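BT_4661 (Bacteroides thetaiotaomicron, PDB 4AK2) is a SusE-like, surface-located protein that binds heparin and heparan sulfate, probably for their utilisation, here as its ligand-binding domain. Local coordinates at residues M117-D120 / S121-L125. Sequence-based numbering, arbitrary orientation.
Sequences MISD and SNVQL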
ATOM      1  N   MET A 117      -8.833 -11.965   5.833  1.00 16.61           N
ATOM      2  CA  MET A 117      -9.802 -13.040   5.717  1.00 17.46           C
ATOM      3  C   MET A 117      -9.088 -14.377   5.618  1.00 16.77           C
ATOM      4  O   MET A 117      -7.895 -14.435   5.301  1.00 17.98           O
ATOM      5  CB  MET A 117     -10.679 -12.852   4.476  1.00 19.11           C
ATOM      6  CG  MET A 117      -9.989 -13.156   3.156  1.00 19.28           C
ATOM      7  SD  MET A 117     -11.041 -12.870   1.727  1.00 20.84           S
ATOM      8  CE  MET A 117     -12.332 -14.082   1.985  1.00 23.16           C
ATOM      9  N   ILE A 118      -9.834 -15.444   5.882  1.00 17.51           N
ATOM     10  CA  ILE A 118      -9.431 -16.787   5.487  1.00 20.71           C
ATOM     11  C   ILE A 118     -10.034 -17.011   4.093  1.00 19.71           C
ATOM     12  O   ILE A 118     -11.262 -17.009   3.917  1.00 22.61           O
ATOM     13  CB  ILE A 118      -9.900 -17.840   6.509  1.00 22.52           C
ATOM     14  CG1 ILE A 118      -9.344 -17.496   7.892  1.00 24.02           C
ATOM     15  CG2 ILE A 118      -9.476 -19.241   6.059  1.00 22.87           C
ATOM     16  CD1 ILE A 118      -9.718 -18.459   9.020  1.00 27.17           C
ATOM     17  N   SER A 119      -9.160 -17.171   3.108  1.00 18.77           N
ATOM     18  CA  SER A 119      -9.564 -17.366   1.704  1.00 18.16           C
ATOM     19  C   SER A 119      -9.541 -18.862   1.332  1.00 16.51           C
ATOM     20  O   SER A 119      -9.534 -19.699   2.229  1.00 20.75           O
ATOM     21  CB  SER A 119      -8.716 -16.460   0.787  1.00 20.13           C
ATOM     22  OG  SER A 119      -7.342 -16.586   1.056  1.00 18.62           O
ATOM     23  N   ASP A 120      -9.529 -19.219   0.046  1.00 17.57           N
ATOM     24  CA  ASP A 120      -9.567 -20.646  -0.316  1.00 18.22           C
ATOM     25  C   ASP A 120      -8.409 -21.418   0.319  1.00 18.32           C
ATOM     26  O   ASP A 120      -7.291 -20.890   0.497  1.00 18.29           O
ATOM     27  CB  ASP A 120      -9.455 -20.847  -1.841  1.00 19.25           C
ATOM     28  CG  ASP A 120     -10.739 -20.567  -2.590  1.00 20.87           C
ATOM     29  OD1 ASP A 120     -11.801 -20.280  -1.980  1.00 21.44           O
ATOM     30  OD2 ASP A 120     -10.680 -20.611  -3.844  1.00 21.53           O
ATOM     31  N   SER A 121      -8.664 -22.704   0.561  1.00 20.11           N
ATOM     32  CA  SER A 121      -7.618 -23.639   0.978  1.00 20.00           C
ATOM     33  C   SER A 121      -7.000 -23.266   2.326  1.00 21.19           C
ATOM     34  O   SER A 121      -5.832 -23.550   2.572  1.00 21.52           O
ATOM     35  CB  SER A 121      -6.524 -23.763  -0.102  1.00 19.81           C
ATOM     36  OG  SER A 121      -7.111 -24.156  -1.318  1.00 20.99           O
ATOM     37  N   ASN A 122      -7.795 -22.625   3.177  1.00 21.69           N
ATOM     38  CA  ASN A 122      -7.392 -22.273   4.553  1.00 21.23           C
ATOM     39  C   ASN A 122      -6.255 -21.252   4.652  1.00 18.01           C
ATOM     40  O   ASN A 122      -5.659 -21.084   5.711  1.00 21.90           O
ATOM     41  CB  ASN A 122      -7.189 -23.480   5.473  1.00 26.05           C
ATOM     42  CG  ASN A 122      -8.339 -23.624   6.446  1.00 38.66           C
ATOM     43  OD1 ASN A 122      -8.797 -22.625   7.053  1.00 43.33           O
ATOM     44  ND2 ASN A 122      -8.852 -24.830   6.566  1.00 49.08           N
ATOM     45  N   VAL A 123      -6.017 -20.523   3.552  1.00 17.62           N
ATOM     46  CA  VAL A 123      -4.973 -19.503   3.504  1.00 17.51           C
ATOM     47  C   VAL A 123      -5.462 -18.269   4.239  1.00 17.42           C
ATOM     48  O   VAL A 123      -6.596 -17.832   4.087  1.00 17.93           O
ATOM     49  CB  VAL A 123      -4.605 -19.152   2.041  1.00 17.01           C
ATOM     50  CG1 VAL A 123      -3.725 -17.900   1.913  1.00 18.28           C
ATOM     51  CG2 VAL A 123      -3.981 -20.354   1.367  1.00 19.40           C
ATOM     52  N   GLN A 124      -4.594 -17.727   5.081  1.00 18.08           N
ATOM     53  CA  GLN A 124      -4.869 -16.468   5.750  1.00 16.61           C
ATOM     54  C   GLN A 124      -3.624 -15.603   5.502  1.00 16.19           C
ATOM     55  O   GLN A 124      -2.679 -15.565   6.297  1.00 18.15           O
ATOM     56  CB  GLN A 124      -5.101 -16.706   7.237  1.00 19.66           C
ATOM     57  CG  GLN A 124      -5.551 -15.463   7.988  1.00 19.06           C
ATOM     58  CD  GLN A 124      -5.846 -15.759   9.432  1.00 26.11           C
ATOM     59  OE1 GLN A 124      -6.465 -16.777   9.767  1.00 26.60           O
ATOM     60  NE2 GLN A 124      -5.393 -14.872  10.311  1.00 35.11           N
ATOM     61  N   LEU A 125      -3.584 -14.929   4.352  1.00 16.69           N
ATOM     62  CA  LEU A 125      -2.320 -14.304   3.928  1.00 15.01           C
ATOM     63  C   LEU A 125      -2.187 -12.902   4.517  1.00 14.17           C
ATOM     64  O   LEU A 125      -2.964 -12.013   4.182  1.00 16.24           O
ATOM     65  CB  LEU A 125      -2.269 -14.239   2.393  1.00 15.99           C
ATOM     66  CG  LEU A 125      -0.980 -13.635   1.788  1.00 15.05           C
ATOM     67  CD1 LEU A 125       0.242 -14.523   2.116  1.00 16.15           C
ATOM     68  CD2 LEU A 125      -1.142 -13.551   0.285  1.00 17.27           C
TER
HETATM   69  O   HOH W   1      -6.259 -14.776   2.948  1.00 17.81           O
HETATM   70  O   HOH W   2     -10.598 -22.023   3.314  1.00 32.20           O
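Ser-119 and Val-123 meet across a tight local chain reversal in the loop joining strands 105-115 and 131-134. The 144° between the two arms and a bond from Ser-119 N to Val-123 O (2.8 Å, N-H...O angle 155°) establish the reversal. Within it, a weak bond from Val-123 N to Asp-120 O (3.3 Å) closes a beta turn whose middle residues, Ser-121 and Asn-122, both have positive phi, as in type I'.

Water completes the backbone pairing. One molecule bonds to Met-117 O, Val-123 O, Leu-125 N and Ser-119 OG, the last at 2.8 Å; the serine torsion (chi1 50°) turns OG to where this water and Tyr-253 OH can both meet it. A second water links Ser-119 O to Asn-122 N. On the outer side, Ile-118 CG2 lies alongside Asn-122 OD1 (3.6 Å), while Ile-118 CG1 is 3.5 Å from Gln-124 OE1, carried across by an extended glutamine chain.

The side chain of Met-117 lies about 7 Å from a bound 2-O-sulfo-iduronate, near the glycan but not touching it. Tyr-253 of strand 241-254 hydrogen-bonds through OH to Ser-119 OG and Asp-120 O, and Leu-125 packs on Val-269 and Pro-271 of strand 268-276, seating the reversal against two adjacent antiparallel strands.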